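Local structure of neisseria adhesin A (Neisseria meningitidis, 4CJD) at residues 16-21 / 37-42; 25-30 / 62-67; 30-35 / 52-57. The protein probably serves as a trimeric surface adhesin that attaches the bacterium to human epithelial cells and induces their uptake of it. All blocks are in the same frame, centred on the assembly; numbering follows the deposited sequence.

Contact 1. Residues 16-21 / 37-42; sequences ALVGVY and YDIENG. Unlike the reference sequence in segment 16-21: Gly-19 (reference Asn), Val-20 (reference Ser). Unlike the reference sequence in segment 37-42: Glu-40 (reference Asn).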
loop_
_atom_site.group_PDB
_atom_site.type_symbol
_atom_site.label_atom_id
_atom_site.label_comp_id
_atom_site.label_asym_id
_atom_site.label_seq_id
_atom_site.Cartn_x
_atom_site.Cartn_y
_atom_site.Cartn_z
ATOM N N ALA A 16 -4.523 -43.747 -19.704
ATOM C CA ALA A 16 -3.525 -42.676 -19.836
ATOM C C ALA A 16 -4.056 -41.540 -20.722
ATOM O O ALA A 16 -3.965 -40.353 -20.382
ATOM C CB ALA A 16 -2.200 -43.253 -20.398
ATOM N N LEU A 17 -4.650 -41.890 -21.851
ATOM C CA LEU A 17 -5.181 -40.851 -22.735
ATOM C C LEU A 17 -6.243 -40.016 -22.032
ATOM O O LEU A 17 -6.196 -38.774 -22.055
ATOM C CB LEU A 17 -5.744 -41.456 -24.005
ATOM C CG LEU A 17 -5.936 -40.452 -25.141
ATOM C CD1 LEU A 17 -4.565 -39.828 -25.458
ATOM C CD2 LEU A 17 -6.519 -41.205 -26.344
ATOM N N VAL A 18 -7.160 -40.678 -21.335
ATOM C CA VAL A 18 -8.172 -39.937 -20.590
ATOM C C VAL A 18 -7.550 -39.076 -19.486
ATOM O O VAL A 18 -7.981 -37.936 -19.268
ATOM C CB VAL A 18 -9.250 -40.908 -19.976
ATOM C CG1 VAL A 18 -10.047 -40.228 -18.912
ATOM C CG2 VAL A 18 -10.198 -41.412 -21.063
ATOM N N GLY A 19 -6.544 -39.616 -18.775
ATOM C CA GLY A 19 -5.852 -38.848 -17.746
ATOM C C GLY A 19 -5.195 -37.586 -18.303
ATOM O O GLY A 19 -5.281 -36.475 -17.722
ATOM N N VAL A 20 -4.528 -37.752 -19.442
ATOM C CA VAL A 20 -3.914 -36.617 -20.154
ATOM C C VAL A 20 -4.943 -35.533 -20.486
ATOM O O VAL A 20 -4.725 -34.337 -20.255
ATOM C CB VAL A 20 -3.231 -37.072 -21.491
ATOM C CG1 VAL A 20 -2.999 -35.886 -22.406
ATOM C CG2 VAL A 20 -1.941 -37.763 -21.223
ATOM N N TYR A 21 -6.084 -35.954 -21.018
ATOM C CA TYR A 21 -7.145 -35.000 -21.375
ATOM C C TYR A 21 -7.593 -34.209 -20.155
ATOM O O TYR A 21 -7.727 -33.018 -20.211
ATOM C CB TYR A 21 -8.342 -35.735 -22.000
ATOM C CG TYR A 21 -9.474 -34.839 -22.504
ATOM C CD1 TYR A 21 -9.446 -34.288 -23.788
ATOM C CD2 TYR A 21 -10.564 -34.542 -21.693
ATOM C CE1 TYR A 21 -10.502 -33.475 -24.253
ATOM C CE2 TYR A 21 -11.614 -33.739 -22.136
ATOM C CZ TYR A 21 -11.593 -33.212 -23.423
ATOM O OH TYR A 21 -12.665 -32.422 -23.868
ATOM N N TYR A 37 -14.237 -36.288 -20.183
ATOM C CA TYR A 37 -14.021 -37.728 -20.363
ATOM C C TYR A 37 -13.690 -38.420 -19.048
ATOM O O TYR A 37 -12.991 -37.874 -18.196
ATOM C CB TYR A 37 -12.873 -38.008 -21.333
ATOM C CG TYR A 37 -13.146 -37.765 -22.785
ATOM C CD1 TYR A 37 -13.782 -38.728 -23.569
ATOM C CD2 TYR A 37 -12.740 -36.588 -23.389
ATOM C CE1 TYR A 37 -14.030 -38.502 -24.928
ATOM C CE2 TYR A 37 -12.962 -36.359 -24.740
ATOM C CZ TYR A 37 -13.592 -37.320 -25.500
ATOM O OH TYR A 37 -13.808 -37.054 -26.830
ATOM N N ASP A 38 -14.181 -39.641 -18.914
ATOM C CA ASP A 38 -13.726 -40.546 -17.875
ATOM C C ASP A 38 -13.633 -41.933 -18.475
ATOM O O ASP A 38 -13.809 -42.116 -19.679
ATOM C CB ASP A 38 -14.648 -40.530 -16.659
ATOM C CG ASP A 38 -16.027 -41.136 -16.942
ATOM O OD1 ASP A 38 -16.388 -41.394 -18.118
ATOM O OD2 ASP A 38 -16.764 -41.351 -15.959
ATOM N N ILE A 39 -13.335 -42.899 -17.625
ATOM C CA ILE A 39 -13.184 -44.269 -18.045
ATOM C C ILE A 39 -14.340 -45.050 -17.457
ATOM O O ILE A 39 -14.620 -44.926 -16.262
ATOM C CB ILE A 39 -11.850 -44.854 -17.559
ATOM C CG1 ILE A 39 -10.677 -44.293 -18.371
ATOM C CG2 ILE A 39 -11.898 -46.372 -17.618
ATOM C CD1 ILE A 39 -10.503 -44.978 -19.740
ATOM N N GLU A 40 -15.017 -45.829 -18.298
ATOM C CA GLU A 40 -16.117 -46.679 -17.860
ATOM C C GLU A 40 -16.047 -48.020 -18.592
ATOM O O GLU A 40 -15.926 -48.062 -19.823
ATOM C CB GLU A 40 -17.462 -45.997 -18.114
ATOM C CG GLU A 40 -17.677 -44.740 -17.290
ATOM C CD GLU A 40 -18.882 -43.940 -17.754
ATOM O OE1 GLU A 40 -19.701 -44.504 -18.524
ATOM O OE2 GLU A 40 -19.003 -42.755 -17.354
ATOM N N ASN A 41 -16.108 -49.113 -17.834
ATOM C CA ASN A 41 -15.897 -50.434 -18.408
ATOM C C ASN A 41 -14.588 -50.423 -19.187
ATOM O O ASN A 41 -14.524 -50.919 -20.320
ATOM C CB ASN A 41 -17.065 -50.843 -19.318
ATOM C CG ASN A 41 -18.427 -50.648 -18.660
ATOM O OD1 ASN A 41 -18.536 -50.528 -17.437
ATOM N ND2 ASN A 41 -19.476 -50.622 -19.478
ATOM N N GLY A 42 -13.563 -49.794 -18.601
ATOM C CA GLY A 42 -12.259 -49.683 -19.233
ATOM C C GLY A 42 -12.237 -48.956 -20.572
ATOM O O GLY A 42 -11.204 -48.953 -21.278
#
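Val-18 and Asp-38 mark where helix 16-21 and strand 37-40 come nearest, their CA atoms 6.2 Å apart, and the two short axes run nearly antiparallel at 155° with a closest approach of 7.9 Å. At this separation side chains make the contact, and no backbone pairing joins the segments.

Val-18 wedges its two methyls against different parts of the strand. CG1, anti to the backbone N (chi1 164°), touches the main chain, lying 3.8 Å from Asp-38 CA and equally near Tyr-37 O. CG2 meets the tip of Ile-39, whose CD1 is 3.8 Å away, although the CB of Ile-39 does not point at the helix.

One turn further along, Tyr-21 and Tyr-37 form a T-shaped (edge-to-face) pair. Their planes stand at 90° and their centroids are 4.7 Å apart. Tyr-37 offers its edge: CD2 sits over one face of Tyr-21, displaced toward the rim, with Tyr-21 CE2 as its closest atom at 3.3 Å.

Polar ends are tied outside the two segments. The hydroxyl of Tyr-21 bonds Thr-35 O, while Asn-22 ND2 bonds both Val-18 O and Tyr-37 O. Ala-16 and Val-20, on a different face of the same helix, pack against the other two subunits.

The contact therefore seats the beta-hairpin of the winglike insertion in the NadA head on the outer flank of the central helical bundle. Its chemistry is mainly van der Waals packing, to which the perpendicular ring setting probably adds a small electrostatic attraction between the edge of Tyr-37 and the face of Tyr-21. The bond from Tyr-21 to Thr-35 would help hold that setting, and Asn-22 ND2 adds a second polar link between helix and strand.

Contact 2. Residues 25-30 / 62-67; sequences QDINGF and LGLKEV
Gly-29 and Gly-63 bring their CA atoms to 3.6 Å where helix 9-28 ends and helix 64-113 begins, while Ile-27 and Leu-64 are 4.8 Å apart by the same measure. This is the junction at which the trimeric coiled coil of the head, interrupted by an insertion, resumes: the C-terminal carbonyls of one helix receive the first amides of the next.

The backbone evidence is two bonds. Leu-64 N donates to Asp-26 O at 2.9 Å, and Lys-65 N donates to Ile-27 O almost straight, with 175° at the hydrogen. Each donor lies in the carbonyl plane. Gly-29 leaves the first helix with positive phi, and Gly-63 occupies the N-cap position of the second; having no side chains, both permit the close backbone approach. A water also donates to Ile-27 O and to Leu-62 O, and accepts from Glu-66 N at 2.8 Å, so it links the first-turn amide of Glu-66 to the C-terminal end of helix 9-28.

Among the side chains, Ile-27 CG1 and Leu-64 CD1 make a loose apolar contact at 4.2 Å, and the same two residues also pack across the trimer, Leu-64 on Leu-64 of the second subunit and Ile-27 on Ile-27 of the third. Lys-65, extended beyond CG, crosses Ile-27 and passes tightly, its CE only 3.4 Å from Ile-27 CG2. It then runs alongside Asn-28 in the same direction. Its ammonium pairs with Asp-26 OD2 of the second subunit. Within the chain, Lys-65 NZ meets Asn-28 OD1 on a lone pair at 2.7 Å, with a C=O...N angle of 139°.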
loop_
_atom_site.group_PDB
_atom_site.type_symbol
_atom_site.label_atom_id
_atom_site.label_comp_id
_atom_site.label_asym_id
_atom_site.label_seq_id
_atom_site.Cartn_x
_atom_site.Cartn_y
_atom_site.Cartn_z
ATOM N N GLN A 25 -7.308 -30.198 -19.572
ATOM C CA GLN A 25 -8.380 -29.278 -19.162
ATOM C C GLN A 25 -8.054 -28.506 -17.881
ATOM O O GLN A 25 -8.367 -27.307 -17.780
ATOM C CB GLN A 25 -9.714 -30.028 -18.969
ATOM C CG GLN A 25 -10.320 -30.533 -20.256
ATOM C CD GLN A 25 -11.734 -31.050 -20.078
ATOM O OE1 GLN A 25 -12.026 -31.804 -19.148
ATOM N NE2 GLN A 25 -12.615 -30.655 -20.977
ATOM N N ASP A 26 -7.435 -29.174 -16.894
ATOM C CA ASP A 26 -6.968 -28.455 -15.712
ATOM C C ASP A 26 -6.042 -27.302 -16.065
ATOM O O ASP A 26 -6.115 -26.194 -15.492
ATOM C CB ASP A 26 -6.228 -29.384 -14.733
ATOM C CG ASP A 26 -7.168 -30.185 -13.887
ATOM O OD1 ASP A 26 -8.391 -29.949 -13.960
ATOM O OD2 ASP A 26 -6.688 -31.041 -13.157
ATOM N N ILE A 27 -5.157 -27.550 -17.009
ATOM C CA ILE A 27 -4.171 -26.517 -17.359
ATOM C C ILE A 27 -4.739 -25.404 -18.236
ATOM O O ILE A 27 -4.436 -24.199 -18.054
ATOM C CB ILE A 27 -2.943 -27.171 -18.049
ATOM C CG1 ILE A 27 -2.135 -27.974 -17.011
ATOM C CG2 ILE A 27 -1.992 -26.112 -18.741
ATOM C CD1 ILE A 27 -1.162 -28.993 -17.687
ATOM N N ASN A 28 -5.573 -25.791 -19.180
ATOM C CA ASN A 28 -6.031 -24.845 -20.215
ATOM C C ASN A 28 -7.453 -24.397 -20.035
ATOM O O ASN A 28 -7.891 -23.451 -20.684
ATOM C CB ASN A 28 -5.885 -25.454 -21.611
ATOM C CG ASN A 28 -4.432 -25.739 -21.952
ATOM O OD1 ASN A 28 -3.646 -24.833 -22.051
ATOM N ND2 ASN A 28 -4.073 -27.000 -22.056
ATOM N N GLY A 29 -8.204 -25.054 -19.158
ATOM C CA GLY A 29 -9.554 -24.533 -18.915
ATOM C C GLY A 29 -10.610 -25.331 -19.656
ATOM O O GLY A 29 -10.281 -26.105 -20.569
ATOM N N PHE A 30 -11.879 -25.200 -19.263
ATOM C CA PHE A 30 -12.935 -25.748 -20.107
ATOM C C PHE A 30 -14.176 -24.893 -19.956
ATOM O O PHE A 30 -14.268 -24.002 -19.071
ATOM C CB PHE A 30 -13.242 -27.224 -19.766
ATOM C CG PHE A 30 -13.845 -27.405 -18.385
ATOM C CD1 PHE A 30 -13.023 -27.387 -17.250
ATOM C CD2 PHE A 30 -15.223 -27.568 -18.219
ATOM C CE1 PHE A 30 -13.558 -27.542 -15.965
ATOM C CE2 PHE A 30 -15.790 -27.725 -16.925
ATOM C CZ PHE A 30 -14.949 -27.733 -15.797
ATOM N N LEU A 62 -11.528 -21.946 -15.528
ATOM C CA LEU A 62 -10.601 -21.023 -16.174
ATOM C C LEU A 62 -9.323 -21.707 -16.635
ATOM O O LEU A 62 -8.701 -21.292 -17.625
ATOM C CB LEU A 62 -10.239 -19.884 -15.216
ATOM C CG LEU A 62 -11.226 -18.749 -14.958
ATOM C CD1 LEU A 62 -10.643 -17.814 -13.878
ATOM C CD2 LEU A 62 -11.562 -18.000 -16.242
ATOM N N GLY A 63 -8.885 -22.701 -15.856
ATOM C CA GLY A 63 -7.600 -23.346 -16.081
ATOM C C GLY A 63 -6.459 -22.626 -15.419
ATOM O O GLY A 63 -6.537 -21.421 -15.143
ATOM N N LEU A 64 -5.401 -23.366 -15.094
ATOM C CA LEU A 64 -4.266 -22.785 -14.379
ATOM C C LEU A 64 -3.602 -21.612 -15.134
ATOM O O LEU A 64 -3.247 -20.578 -14.536
ATOM C CB LEU A 64 -3.230 -23.888 -14.096
ATOM C CG LEU A 64 -3.758 -25.121 -13.320
ATOM C CD1 LEU A 64 -2.688 -26.175 -13.217
ATOM C CD2 LEU A 64 -4.280 -24.775 -11.939
ATOM N N LYS A 65 -3.445 -21.748 -16.445
ATOM C CA LYS A 65 -2.776 -20.666 -17.217
ATOM C C LYS A 65 -3.539 -19.345 -17.114
ATOM O O LYS A 65 -2.959 -18.293 -16.863
ATOM C CB LYS A 65 -2.612 -21.052 -18.714
ATOM C CG LYS A 65 -1.650 -22.284 -18.964
ATOM C CD LYS A 65 -1.444 -22.524 -20.559
ATOM C CE LYS A 65 -0.826 -23.887 -21.010
ATOM N NZ LYS A 65 -1.058 -24.451 -22.488
ATOM N N GLU A 66 -4.857 -19.406 -17.293
ATOM C CA GLU A 66 -5.623 -18.195 -17.231
ATOM C C GLU A 66 -5.639 -17.585 -15.834
ATOM O O GLU A 66 -5.638 -16.354 -15.691
ATOM C CB GLU A 66 -7.070 -18.445 -17.710
ATOM C CG GLU A 66 -7.925 -17.172 -17.640
ATOM C CD GLU A 66 -7.365 -16.048 -18.498
ATOM O OE1 GLU A 66 -6.614 -16.342 -19.441
ATOM O OE2 GLU A 66 -7.635 -14.869 -18.203
ATOM N N VAL A 67 -5.713 -18.409 -14.783
ATOM C CA VAL A 67 -5.687 -17.811 -13.436
ATOM C C VAL A 67 -4.316 -17.137 -13.230
ATOM O O VAL A 67 -4.203 -16.002 -12.685
ATOM C CB VAL A 67 -5.949 -18.883 -12.305
ATOM C CG1 VAL A 67 -5.830 -18.239 -10.893
ATOM C CG2 VAL A 67 -7.372 -19.504 -12.474
HETATM O O HOH W 1 -6.118 -21.589 -18.541
#

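Contact 3. Residues 30-35 / 52-57; sequences FKVGDT and DDVKAD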
loop_
_atom_site.group_PDB
_atom_site.type_symbol
_atom_site.label_atom_id
_atom_site.label_comp_id
_atom_site.label_asym_id
_atom_site.label_seq_id
_atom_site.Cartn_x
_atom_site.Cartn_y
_atom_site.Cartn_z
ATOM N N PHE A 30 -11.879 -25.200 -19.263
ATOM C CA PHE A 30 -12.935 -25.748 -20.107
ATOM C C PHE A 30 -14.176 -24.893 -19.956
ATOM O O PHE A 30 -14.268 -24.002 -19.071
ATOM C CB PHE A 30 -13.242 -27.224 -19.766
ATOM C CG PHE A 30 -13.845 -27.405 -18.385
ATOM C CD1 PHE A 30 -13.023 -27.387 -17.250
ATOM C CD2 PHE A 30 -15.223 -27.568 -18.219
ATOM C CE1 PHE A 30 -13.558 -27.542 -15.965
ATOM C CE2 PHE A 30 -15.790 -27.725 -16.925
ATOM C CZ PHE A 30 -14.949 -27.733 -15.797
ATOM N N LYS A 31 -15.131 -25.124 -20.838
ATOM C CA LYS A 31 -16.336 -24.300 -20.844
ATOM C C LYS A 31 -17.533 -25.160 -21.108
ATOM O O LYS A 31 -17.400 -26.346 -21.481
ATOM C CB LYS A 31 -16.224 -23.227 -21.908
ATOM C CG LYS A 31 -16.250 -23.780 -23.329
ATOM C CD LYS A 31 -15.938 -22.622 -24.310
ATOM C CE LYS A 31 -16.083 -23.013 -25.740
ATOM N NZ LYS A 31 -15.152 -24.093 -26.124
ATOM N N VAL A 32 -18.716 -24.561 -20.947
ATOM C CA VAL A 32 -19.947 -25.282 -21.154
ATOM C C VAL A 32 -19.933 -25.857 -22.558
ATOM O O VAL A 32 -19.584 -25.172 -23.547
ATOM C CB VAL A 32 -21.189 -24.396 -20.943
ATOM C CG1 VAL A 32 -22.516 -25.171 -21.341
ATOM C CG2 VAL A 32 -21.249 -23.852 -19.471
ATOM N N GLY A 33 -20.261 -27.138 -22.627
ATOM C CA GLY A 33 -20.312 -27.839 -23.885
ATOM C C GLY A 33 -19.041 -28.560 -24.290
ATOM O O GLY A 33 -19.076 -29.378 -25.217
ATOM N N ASP A 34 -17.918 -28.260 -23.633
ATOM C CA ASP A 34 -16.708 -29.065 -23.838
ATOM C C ASP A 34 -16.932 -30.513 -23.365
ATOM O O ASP A 34 -17.651 -30.758 -22.400
ATOM C CB ASP A 34 -15.507 -28.492 -23.102
ATOM C CG ASP A 34 -14.991 -27.203 -23.709
ATOM O OD1 ASP A 34 -15.494 -26.721 -24.735
ATOM O OD2 ASP A 34 -14.094 -26.644 -23.105
ATOM N N THR A 35 -16.313 -31.472 -24.040
ATOM C CA THR A 35 -16.458 -32.855 -23.615
ATOM C C THR A 35 -15.641 -33.084 -22.353
ATOM O O THR A 35 -14.481 -32.651 -22.238
ATOM C CB THR A 35 -15.993 -33.851 -24.708
ATOM O OG1 THR A 35 -16.655 -33.545 -25.930
ATOM C CG2 THR A 35 -16.314 -35.325 -24.309
ATOM N N ASP A 52 -23.137 -26.644 -14.248
ATOM C CA ASP A 52 -22.851 -27.204 -12.937
ATOM C C ASP A 52 -21.395 -27.680 -12.863
ATOM O O ASP A 52 -20.760 -27.503 -11.843
ATOM C CB ASP A 52 -23.746 -28.399 -12.580
ATOM C CG ASP A 52 -25.200 -28.017 -12.268
ATOM O OD1 ASP A 52 -25.492 -26.855 -11.928
ATOM O OD2 ASP A 52 -26.058 -28.928 -12.360
ATOM N N ASP A 53 -20.905 -28.348 -13.913
ATOM C CA ASP A 53 -19.521 -28.828 -13.937
ATOM C C ASP A 53 -18.543 -27.694 -13.892
ATOM O O ASP A 53 -17.493 -27.781 -13.259
ATOM C CB ASP A 53 -19.201 -29.627 -15.192
ATOM C CG ASP A 53 -19.963 -30.897 -15.283
ATOM O OD1 ASP A 53 -19.852 -31.718 -14.358
ATOM O OD2 ASP A 53 -20.684 -31.072 -16.290
ATOM N N VAL A 54 -18.871 -26.644 -14.614
ATOM C CA VAL A 54 -18.036 -25.464 -14.627
ATOM C C VAL A 54 -17.954 -24.838 -13.228
ATOM O O VAL A 54 -16.863 -24.530 -12.744
ATOM C CB VAL A 54 -18.547 -24.441 -15.636
ATOM C CG1 VAL A 54 -17.960 -23.043 -15.318
ATOM C CG2 VAL A 54 -18.219 -24.901 -17.089
ATOM N N LYS A 55 -19.100 -24.674 -12.576
ATOM C CA LYS A 55 -19.143 -24.114 -11.230
ATOM C C LYS A 55 -18.469 -24.997 -10.178
ATOM O O LYS A 55 -17.952 -24.476 -9.205
ATOM C CB LYS A 55 -20.590 -23.837 -10.801
ATOM C CG LYS A 55 -21.170 -22.585 -11.492
ATOM C CD LYS A 55 -22.545 -22.224 -10.949
ATOM C CE LYS A 55 -23.146 -21.009 -11.664
ATOM N NZ LYS A 55 -22.394 -19.743 -11.336
ATOM N N ALA A 56 -18.500 -26.317 -10.370
ATOM C CA ALA A 56 -17.894 -27.273 -9.442
ATOM C C ALA A 56 -16.353 -27.267 -9.544
ATOM O O ALA A 56 -15.678 -27.765 -8.653
ATOM C CB ALA A 56 -18.425 -28.698 -9.716
ATOM N N ASP A 57 -15.802 -26.717 -10.638
ATOM C CA ASP A 57 -14.354 -26.680 -10.799
ATOM C C ASP A 57 -13.761 -25.661 -9.843
ATOM O O ASP A 57 -14.364 -24.625 -9.608
ATOM C CB ASP A 57 -13.969 -26.348 -12.262
ATOM C CG ASP A 57 -12.451 -26.213 -12.443
ATOM O OD1 ASP A 57 -11.756 -27.230 -12.471
ATOM O OD2 ASP A 57 -11.944 -25.088 -12.491
#
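Phe-30 and Val-54 form the apolar centre of a contact between the loop that follows helix 9-28 and the short helix 51-56. CE2 of the Phe-30 ring lies 3.7 Å from Val-54 CG2, approached obliquely as the two side chains slide past each other. The CB of Phe-30 does not point at the helix; with CG between the backbone N and the carbonyl carbon (chi1 66°), the ring nevertheless comes up to it. Asp-57 CB packs obliquely on the ring, 3.9 Å from Phe-30 CE1. Val-32 crosses Val-54 at about a right angle, the CG2 atoms of the two residues 4.0 Å apart, so the Val-54 methyl touches both loop residues.

Two oxygens lie at the ring edge, in its plane: Asp-53 O, 3.6 Å from Phe-30 CZ, and Asp-57 OD1, 3.9 Å from Phe-30 CE1, its carboxylate turned 85° to the ring.

Polar bonds stay within the loop or lead elsewhere. In the type II turn from Lys-31 to Asp-34, Lys-31 NZ forms a salt bridge with Asp-34 on the syn lone pair of OD1 (3.0 Å), while Lys-31 N reaches Asp-34 OD2 from above the carboxylate plane (2.9 Å). Asp-57 OD2 accepts from Phe-59 N and Gly-61 N; Asp-53 OD2 accepts from Thr-50 N and OD1 forms a salt bridge with Arg-47.

Van der Waals packing thus joins two parts of the head's insertion, and the oxygens near the weakly positive ring edge may add a little electrostatic attraction.

All three contacts belong to the head domain, and none is fully core. Contacts 1 and 3 are surface contacts, while contact 2 is partly buried. Contacts 1 and 2 share helix 9-28 and both touch neighbouring subunits; contact 3 touches none. Chemistry follows place: contact 2, at the helix junction next to the subunit interface, depends on backbone bonds, a water and an intersubunit charge, whereas contact 1, where the insertion meets the helix, and contact 3, within the insertion, rest on aromatic and valine packing. Contact 3 is nested inside the loop that contact 2 closes, and the two share Phe-30. Thr-35 O of contact 3 ties it to both others, through the Tyr-21 hydroxyl and, more weakly, Gln-25 NE2.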